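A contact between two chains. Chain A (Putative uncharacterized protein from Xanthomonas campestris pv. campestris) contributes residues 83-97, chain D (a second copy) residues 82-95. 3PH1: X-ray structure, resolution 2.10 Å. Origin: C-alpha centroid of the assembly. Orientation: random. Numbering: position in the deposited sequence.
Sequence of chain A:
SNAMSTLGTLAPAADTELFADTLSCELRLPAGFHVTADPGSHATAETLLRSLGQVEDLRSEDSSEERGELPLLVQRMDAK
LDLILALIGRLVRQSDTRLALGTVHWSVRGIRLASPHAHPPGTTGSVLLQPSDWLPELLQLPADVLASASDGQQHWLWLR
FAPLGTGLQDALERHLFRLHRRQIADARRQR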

ATOM      1  N   LEU A  83       8.913   3.673   5.862  1.00 25.12           N
ATOM      2  CA  LEU A  83       9.208   2.453   5.125  1.00 24.84           C
ATOM      3  C   LEU A  83       8.073   2.087   4.164  1.00 23.66           C
ATOM      4  O   LEU A  83       8.312   1.820   2.998  1.00 22.47           O
ATOM      5  CB  LEU A  83       9.463   1.310   6.111  1.00 23.00           C
ATOM      6  CG  LEU A  83      10.726   1.516   6.959  1.00 25.57           C
ATOM      7  CD1 LEU A  83      10.837   0.429   8.033  1.00 27.31           C
ATOM      8  CD2 LEU A  83      11.947   1.506   6.044  1.00 25.48           C
ATOM      9  N   ILE A  84       6.836   2.093   4.656  1.00 24.10           N
ATOM     10  CA  ILE A  84       5.681   1.753   3.823  1.00 23.11           C
ATOM     11  C   ILE A  84       5.595   2.679   2.617  1.00 23.53           C
ATOM     12  O   ILE A  84       5.434   2.224   1.490  1.00 22.29           O
ATOM     13  CB  ILE A  84       4.361   1.844   4.639  1.00 22.59           C
ATOM     14  CG1 ILE A  84       4.325   0.726   5.684  1.00 21.74           C
ATOM     15  CG2 ILE A  84       3.134   1.727   3.721  1.00 21.69           C
ATOM     16  CD1 ILE A  84       3.531   1.106   6.931  1.00 23.32           C
ATOM     17  N   LEU A  85       5.721   3.980   2.851  1.00 22.59           N
ATOM     18  CA  LEU A  85       5.636   4.942   1.762  1.00 23.80           C
ATOM     19  C   LEU A  85       6.718   4.661   0.722  1.00 23.75           C
ATOM     20  O   LEU A  85       6.447   4.642  -0.483  1.00 23.09           O
ATOM     21  CB  LEU A  85       5.783   6.366   2.314  1.00 22.98           C
ATOM     22  CG  LEU A  85       5.571   7.543   1.363  1.00 26.23           C
ATOM     23  CD1 LEU A  85       4.218   7.461   0.662  1.00 24.77           C
ATOM     24  CD2 LEU A  85       5.678   8.835   2.171  1.00 27.40           C
ATOM     25  N   ALA A  86       7.940   4.420   1.187  1.00 24.78           N
ATOM     26  CA  ALA A  86       9.034   4.148   0.272  1.00 25.86           C
ATOM     27  C   ALA A  86       8.731   2.907  -0.559  1.00 26.13           C
ATOM     28  O   ALA A  86       8.785   2.951  -1.787  1.00 25.95           O
ATOM     29  CB  ALA A  86      10.347   3.968   1.042  1.00 27.50           C
ATOM     30  N   LEU A  87       8.401   1.808   0.115  1.00 27.68           N
ATOM     31  CA  LEU A  87       8.091   0.549  -0.565  1.00 28.95           C
ATOM     32  C   LEU A  87       6.960   0.680  -1.585  1.00 29.24           C
ATOM     33  O   LEU A  87       7.106   0.267  -2.731  1.00 27.68           O
ATOM     34  CB  LEU A  87       7.761  -0.532   0.471  1.00 30.80           C
ATOM     35  CG  LEU A  87       9.003  -1.082   1.189  1.00 31.13           C
ATOM     36  CD1 LEU A  87       8.606  -1.802   2.457  1.00 30.30           C
ATOM     37  CD2 LEU A  87       9.765  -2.006   0.246  1.00 29.99           C
ATOM     38  N   ILE A  88       5.837   1.264  -1.182  1.00 30.72           N
ATOM     39  CA  ILE A  88       4.732   1.420  -2.114  1.00 30.45           C
ATOM     40  C   ILE A  88       5.169   2.312  -3.272  1.00 29.02           C
ATOM     41  O   ILE A  88       4.755   2.112  -4.407  1.00 25.71           O
ATOM     42  CB  ILE A  88       3.478   2.008  -1.436  1.00 31.82           C
ATOM     43  CG1 ILE A  88       2.399   2.234  -2.484  1.00 35.25           C
ATOM     44  CG2 ILE A  88       3.809   3.313  -0.746  1.00 35.53           C
ATOM     45  CD1 ILE A  88       1.090   2.705  -1.904  1.00 41.27           C
ATOM     46  N   GLY A  89       6.018   3.291  -2.980  1.00 30.41           N
ATOM     47  CA  GLY A  89       6.508   4.162  -4.036  1.00 30.74           C
ATOM     48  C   GLY A  89       7.296   3.343  -5.044  1.00 31.45           C
ATOM     49  O   GLY A  89       7.139   3.494  -6.255  1.00 29.78           O
ATOM     50  N   ARG A  90       8.146   2.457  -4.538  1.00 31.83           N
ATOM     51  CA  ARG A  90       8.958   1.598  -5.393  1.00 33.15           C
ATOM     52  C   ARG A  90       8.073   0.710  -6.272  1.00 33.97           C
ATOM     53  O   ARG A  90       8.347   0.543  -7.460  1.00 33.13           O
ATOM     54  CB  ARG A  90       9.880   0.724  -4.538  1.00 31.96           C
ATOM     55  CG  ARG A  90      10.841  -0.146  -5.336  1.00 33.02           C
ATOM     56  CD  ARG A  90      11.819  -0.853  -4.412  1.00 34.24           C
ATOM     57  NE  ARG A  90      12.612   0.107  -3.648  1.00 34.95           N
ATOM     58  CZ  ARG A  90      13.584   0.857  -4.163  1.00 36.96           C
ATOM     59  NH1 ARG A  90      14.247   1.710  -3.391  1.00 36.67           N
ATOM     60  NH2 ARG A  90      13.908   0.743  -5.445  1.00 33.84           N
ATOM     61  N   LEU A  91       7.011   0.155  -5.680  1.00 34.26           N
ATOM     62  CA  LEU A  91       6.078  -0.724  -6.391  1.00 35.05           C
ATOM     63  C   LEU A  91       5.394   0.036  -7.519  1.00 34.37           C
ATOM     64  O   LEU A  91       5.274  -0.468  -8.638  1.00 35.60           O
ATOM     65  CB  LEU A  91       5.021  -1.262  -5.425  1.00 38.37           C
ATOM     66  CG  LEU A  91       4.429  -2.649  -5.699  1.00 42.15           C
ATOM     67  CD1 LEU A  91       3.406  -2.981  -4.617  1.00 42.86           C
ATOM     68  CD2 LEU A  91       3.785  -2.687  -7.073  1.00 43.39           C
ATOM     69  N   VAL A  92       4.950   1.255  -7.220  1.00 32.80           N
ATOM     70  CA  VAL A  92       4.290   2.083  -8.209  1.00 32.23           C
ATOM     71  C   VAL A  92       5.201   2.324  -9.413  1.00 34.14           C
ATOM     72  O   VAL A  92       4.733   2.341 -10.548  1.00 32.79           O
ATOM     73  CB  VAL A  92       3.852   3.442  -7.592  1.00 32.94           C
ATOM     74  CG1 VAL A  92       3.547   4.453  -8.688  1.00 32.29           C
ATOM     75  CG2 VAL A  92       2.614   3.237  -6.725  1.00 31.05           C
ATOM     76  N   ARG A  93       6.500   2.490  -9.160  1.00 36.60           N
ATOM     77  CA  ARG A  93       7.482   2.738 -10.223  1.00 39.05           C
ATOM     78  C   ARG A  93       7.733   1.513 -11.110  1.00 40.96           C
ATOM     79  O   ARG A  93       8.124   1.644 -12.273  1.00 40.99           O
ATOM     80  CB  ARG A  93       8.813   3.201  -9.622  1.00 38.29           C
ATOM     81  CG  ARG A  93       8.785   4.560  -8.943  1.00 38.87           C
ATOM     82  CD  ARG A  93      10.147   4.860  -8.324  1.00 38.23           C
ATOM     83  NE  ARG A  93      10.162   6.073  -7.515  1.00 38.21           N
ATOM     84  CZ  ARG A  93      10.127   7.307  -8.008  1.00 39.95           C
ATOM     85  NH1 ARG A  93      10.077   7.504  -9.319  1.00 40.46           N
ATOM     86  NH2 ARG A  93      10.137   8.347  -7.187  1.00 38.12           N
ATOM     87  N   GLN A  94       7.513   0.322 -10.558  1.00 41.93           N
ATOM     88  CA  GLN A  94       7.719  -0.905 -11.309  1.00 42.81           C
ATOM     89  C   GLN A  94       6.804  -1.012 -12.537  1.00 45.12           C
ATOM     90  O   GLN A  94       7.150  -1.691 -13.504  1.00 47.10           O
ATOM     91  CB  GLN A  94       7.512  -2.114 -10.396  1.00 41.35           C
ATOM     92  CG  GLN A  94       8.587  -2.275  -9.315  1.00 41.94           C
ATOM     93  CD  GLN A  94       8.451  -3.572  -8.510  1.00 42.07           C
ATOM     94  OE1 GLN A  94       9.225  -3.816  -7.570  1.00 43.76           O
ATOM     95  NE2 GLN A  94       7.476  -4.406  -8.868  1.00 39.62           N
ATOM     96  N   SER A  95       5.655  -0.335 -12.513  1.00 46.43           N
ATOM     97  CA  SER A  95       4.719  -0.430 -13.634  1.00 48.81           C
ATOM     98  C   SER A  95       4.016   0.853 -14.060  1.00 50.60           C
ATOM     99  O   SER A  95       2.990   0.805 -14.734  1.00 49.79           O
ATOM    100  CB  SER A  95       3.651  -1.477 -13.320  1.00 48.63           C
ATOM    101  OG  SER A  95       2.857  -1.064 -12.222  1.00 47.88           O
ATOM    102  N   ASP A  96       4.561   1.999 -13.687  1.00 52.40           N
ATOM    103  CA  ASP A  96       3.927   3.256 -14.054  1.00 55.84           C
ATOM    104  C   ASP A  96       4.532   3.841 -15.323  1.00 56.78           C
ATOM    105  O   ASP A  96       5.546   3.360 -15.827  1.00 56.90           O
ATOM    106  CB  ASP A  96       4.071   4.269 -12.915  1.00 58.33           C
ATOM    107  CG  ASP A  96       5.465   4.872 -12.849  1.00 60.51           C
ATOM    108  OD1 ASP A  96       6.447   4.114 -12.999  1.00 62.29           O
ATOM    109  OD2 ASP A  96       5.578   6.099 -12.644  1.00 61.81           O
ATOM    110  N   THR A  97       3.892   4.885 -15.833  1.00 58.44           N
ATOM    111  CA  THR A  97       4.362   5.568 -17.026  1.00 60.09           C
ATOM    112  C   THR A  97       4.954   6.911 -16.602  1.00 60.13           C
ATOM    113  O   THR A  97       4.259   7.755 -16.033  1.00 60.54           O
ATOM    114  CB  THR A  97       3.205   5.821 -18.020  1.00 61.19           C
ATOM    115  OG1 THR A  97       2.622   4.570 -18.408  1.00 62.52           O
ATOM    116  CG2 THR A  97       3.715   6.539 -19.264  1.00 61.56           C
TER
ATOM    117  N   ASP D  82      -1.924   9.910   4.198  1.00 21.20           N
ATOM    118  CA  ASP D  82      -2.639  10.425   3.037  1.00 22.37           C
ATOM    119  C   ASP D  82      -1.904  10.054   1.755  1.00 21.34           C
ATOM    120  O   ASP D  82      -2.519   9.682   0.767  1.00 26.36           O
ATOM    121  CB  ASP D  82      -2.784  11.952   3.092  1.00 22.48           C
ATOM    122  CG  ASP D  82      -3.763  12.415   4.165  1.00 28.53           C
ATOM    123  OD1 ASP D  82      -4.699  11.649   4.493  1.00 24.40           O
ATOM    124  OD2 ASP D  82      -3.604  13.557   4.665  1.00 31.86           O
ATOM    125  N   LEU D  83      -0.583  10.168   1.771  1.00 21.06           N
ATOM    126  CA  LEU D  83       0.205   9.852   0.595  1.00 19.49           C
ATOM    127  C   LEU D  83       0.151   8.366   0.291  1.00 21.27           C
ATOM    128  O   LEU D  83      -0.007   7.977  -0.858  1.00 21.95           O
ATOM    129  CB  LEU D  83       1.659  10.305   0.787  1.00 21.72           C
ATOM    130  CG  LEU D  83       1.893  11.822   0.869  1.00 23.12           C
ATOM    131  CD1 LEU D  83       3.367  12.120   1.138  1.00 25.59           C
ATOM    132  CD2 LEU D  83       1.445  12.475  -0.441  1.00 23.99           C
ATOM    133  N   ILE D  84       0.281   7.542   1.325  1.00 21.96           N
ATOM    134  CA  ILE D  84       0.251   6.094   1.152  1.00 24.57           C
ATOM    135  C   ILE D  84      -1.094   5.663   0.568  1.00 24.90           C
ATOM    136  O   ILE D  84      -1.152   4.941  -0.430  1.00 24.33           O
ATOM    137  CB  ILE D  84       0.472   5.361   2.507  1.00 24.74           C
ATOM    138  CG1 ILE D  84       1.913   5.565   2.987  1.00 22.50           C
ATOM    139  CG2 ILE D  84       0.117   3.878   2.364  1.00 23.18           C
ATOM    140  CD1 ILE D  84       2.159   5.151   4.442  1.00 22.80           C
ATOM    141  N   LEU D  85      -2.170   6.127   1.194  1.00 26.58           N
ATOM    142  CA  LEU D  85      -3.528   5.805   0.762  1.00 27.99           C
ATOM    143  C   LEU D  85      -3.737   6.160  -0.713  1.00 28.79           C
ATOM    144  O   LEU D  85      -4.286   5.371  -1.481  1.00 28.57           O
ATOM    145  CB  LEU D  85      -4.529   6.563   1.643  1.00 27.65           C
ATOM    146  CG  LEU D  85      -6.035   6.381   1.432  1.00 28.92           C
ATOM    147  CD1 LEU D  85      -6.438   4.930   1.588  1.00 30.17           C
ATOM    148  CD2 LEU D  85      -6.765   7.248   2.446  1.00 29.92           C
ATOM    149  N   ALA D  86      -3.286   7.346  -1.106  1.00 29.82           N
ATOM    150  CA  ALA D  86      -3.427   7.797  -2.490  1.00 31.33           C
ATOM    151  C   ALA D  86      -2.711   6.880  -3.477  1.00 31.21           C
ATOM    152  O   ALA D  86      -3.282   6.492  -4.499  1.00 31.38           O
ATOM    153  CB  ALA D  86      -2.906   9.233  -2.636  1.00 31.45           C
ATOM    154  N   LEU D  87      -1.464   6.539  -3.168  1.00 31.48           N
ATOM    155  CA  LEU D  87      -0.677   5.667  -4.033  1.00 32.61           C
ATOM    156  C   LEU D  87      -1.260   4.262  -4.103  1.00 31.99           C
ATOM    157  O   LEU D  87      -1.398   3.707  -5.191  1.00 32.36           O
ATOM    158  CB  LEU D  87       0.782   5.590  -3.552  1.00 33.53           C
ATOM    159  CG  LEU D  87       1.711   6.760  -3.909  1.00 35.01           C
ATOM    160  CD1 LEU D  87       3.133   6.434  -3.489  1.00 35.19           C
ATOM    161  CD2 LEU D  87       1.662   7.020  -5.411  1.00 36.96           C
ATOM    162  N   ILE D  88      -1.613   3.695  -2.950  1.00 31.06           N
ATOM    163  CA  ILE D  88      -2.171   2.345  -2.932  1.00 32.10           C
ATOM    164  C   ILE D  88      -3.450   2.328  -3.763  1.00 33.25           C
ATOM    165  O   ILE D  88      -3.732   1.352  -4.454  1.00 32.32           O
ATOM    166  CB  ILE D  88      -2.441   1.840  -1.472  1.00 32.68           C
ATOM    167  CG1 ILE D  88      -2.803   0.351  -1.485  1.00 34.78           C
ATOM    168  CG2 ILE D  88      -3.561   2.624  -0.814  1.00 32.03           C
ATOM    169  CD1 ILE D  88      -1.640  -0.575  -1.786  1.00 35.15           C
ATOM    170  N   GLY D  89      -4.204   3.427  -3.715  1.00 33.78           N
ATOM    171  CA  GLY D  89      -5.432   3.522  -4.485  1.00 34.71           C
ATOM    172  C   GLY D  89      -5.139   3.385  -5.968  1.00 37.04           C
ATOM    173  O   GLY D  89      -5.785   2.615  -6.674  1.00 35.51           O
ATOM    174  N   ARG D  90      -4.151   4.140  -6.435  1.00 39.09           N
ATOM    175  CA  ARG D  90      -3.744   4.111  -7.839  1.00 40.82           C
ATOM    176  C   ARG D  90      -3.367   2.677  -8.251  1.00 39.92           C
ATOM    177  O   ARG D  90      -3.894   2.143  -9.226  1.00 39.29           O
ATOM    178  CB  ARG D  90      -2.556   5.064  -8.044  1.00 43.41           C
ATOM    179  CG  ARG D  90      -2.081   5.216  -9.492  1.00 47.03           C
ATOM    180  CD  ARG D  90      -0.749   5.984  -9.562  1.00 48.94           C
ATOM    181  NE  ARG D  90      -0.898   7.388  -9.190  1.00 51.98           N
ATOM    182  CZ  ARG D  90      -1.473   8.307  -9.960  1.00 54.86           C
ATOM    183  NH1 ARG D  90      -1.575   9.564  -9.544  1.00 55.36           N
ATOM    184  NH2 ARG D  90      -1.933   7.976 -11.160  1.00 56.12           N
ATOM    185  N   LEU D  91      -2.465   2.055  -7.500  1.00 38.48           N
ATOM    186  CA  LEU D  91      -2.048   0.687  -7.801  1.00 39.66           C
ATOM    187  C   LEU D  91      -3.219  -0.256  -8.051  1.00 39.65           C
ATOM    188  O   LEU D  91      -3.258  -0.948  -9.065  1.00 40.55           O
ATOM    189  CB  LEU D  91      -1.191   0.122  -6.665  1.00 38.89           C
ATOM    190  CG  LEU D  91       0.272   0.567  -6.643  1.00 39.25           C
ATOM    191  CD1 LEU D  91       0.952   0.094  -5.356  1.00 35.68           C
ATOM    192  CD2 LEU D  91       0.968   0.014  -7.886  1.00 39.38           C
ATOM    193  N   VAL D  92      -4.172  -0.290  -7.125  1.00 40.30           N
ATOM    194  CA  VAL D  92      -5.323  -1.168  -7.274  1.00 40.04           C
ATOM    195  C   VAL D  92      -6.088  -0.859  -8.557  1.00 42.53           C
ATOM    196  O   VAL D  92      -6.527  -1.770  -9.251  1.00 41.76           O
ATOM    197  CB  VAL D  92      -6.254  -1.070  -6.047  1.00 36.51           C
ATOM    198  CG1 VAL D  92      -7.543  -1.836  -6.288  1.00 34.28           C
ATOM    199  CG2 VAL D  92      -5.547  -1.637  -4.838  1.00 32.47           C
ATOM    200  N   ARG D  93      -6.219   0.421  -8.884  1.00 45.72           N
ATOM    201  CA  ARG D  93      -6.933   0.834 -10.091  1.00 49.27           C
ATOM    202  C   ARG D  93      -6.230   0.465 -11.395  1.00 50.97           C
ATOM    203  O   ARG D  93      -6.784   0.650 -12.479  1.00 50.98           O
ATOM    204  CB  ARG D  93      -7.189   2.342 -10.068  1.00 49.72           C
ATOM    205  CG  ARG D  93      -8.599   2.696  -9.668  1.00 51.54           C
ATOM    206  CD  ARG D  93      -8.879   4.186  -9.793  1.00 54.60           C
ATOM    207  NE  ARG D  93      -8.291   4.963  -8.706  1.00 58.05           N
ATOM    208  CZ  ARG D  93      -7.164   5.659  -8.805  1.00 59.99           C
ATOM    209  NH1 ARG D  93      -6.491   5.679  -9.952  1.00 61.69           N
ATOM    210  NH2 ARG D  93      -6.718   6.345  -7.759  1.00 60.14           N
ATOM    211  N   GLN D  94      -5.009  -0.043 -11.290  1.00 52.52           N
ATOM    212  CA  GLN D  94      -4.252  -0.438 -12.471  1.00 54.51           C
ATOM    213  C   GLN D  94      -4.832  -1.673 -13.134  1.00 55.41           C
ATOM    214  O   GLN D  94      -5.281  -1.628 -14.276  1.00 54.64           O
ATOM    215  CB  GLN D  94      -2.800  -0.743 -12.104  1.00 53.93           C
ATOM    216  CG  GLN D  94      -1.861   0.418 -12.235  1.00 56.59           C
ATOM    217  CD  GLN D  94      -0.420  -0.006 -12.082  1.00 57.77           C
ATOM    218  OE1 GLN D  94       0.495   0.756 -12.376  1.00 60.62           O
ATOM    219  NE2 GLN D  94      -0.209  -1.227 -11.613  1.00 59.07           N
ATOM    220  N   SER D  95      -4.814  -2.779 -12.397  1.00 56.61           N
ATOM    221  CA  SER D  95      -5.290  -4.052 -12.908  1.00 57.94           C
ATOM    222  C   SER D  95      -6.510  -4.618 -12.185  1.00 58.57           C
ATOM    223  O   SER D  95      -6.531  -5.804 -11.844  1.00 58.91           O
ATOM    224  CB  SER D  95      -4.151  -5.074 -12.855  1.00 58.10           C
ATOM    225  OG  SER D  95      -2.988  -4.579 -13.499  1.00 59.50           O
TER

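Two helices from copies of one protein run side by side in the same N-to-C sense, their axes 24° apart and 9.6 Å from each other at closest approach; the two stretches bury 643 Å², both sides summed. The central knob is A:Ile88. Its CA-to-CB bond points toward chain D, and with chi1 and chi2 both t the side chain is fully extended, so that CD1 reaches the hole formed by D:Ile84, D:Leu87, D:Ile88 and D:Leu91. The fit is tight: A:Ile88 CD1 lies 3.3 Å from D:Leu87 CB and 3.1 Å from D:Ile88 N, so the methyl rests against backbone as well as side chains. D:Ile88 N already donates to D:Ile84 O within its own helix (2.8 Å), and the approach of the methyl is packing alone.

One turn earlier, A:Leu85 starts sideways, but its t,p rotamer brings the end of the side chain nearer, placing A:Leu85 CD1 3.8 Å from both D:Leu83 CB and D:Ile84 CG1. D:Ile84 does likewise with an m,t rotamer: its extended chi2 carries D:Ile84 CD1 to 3.6 Å from A:Ile84 CG2. The CA-to-CB bonds of D:Leu87 and D:Leu91, both m,t, point toward chain A. A:Val92 CG2 packs 3.6 Å from D:Leu91 CG and 4.1 Å from D:Leu87 CD2, while A:Gly89, without a side chain, leaves its CA 4.1 Å from D:Leu87 CD1. A:Leu91 starts sideways, with chi1 at -149°, between wells, but its end comes nearer, and A:Leu91 CD2 meets D:Leu91 CD2 at 4.0 Å.

Past this apolar layer the contact turns polar. A:Ser95, chi1 p, donates from OG to D:Gln94 OE1 at 3.0 Å. D:Gln94, whose CA-to-CB bond points toward chain A, has chi1 at -93°, between wells, and chi2 t, which brings its amide to the serine.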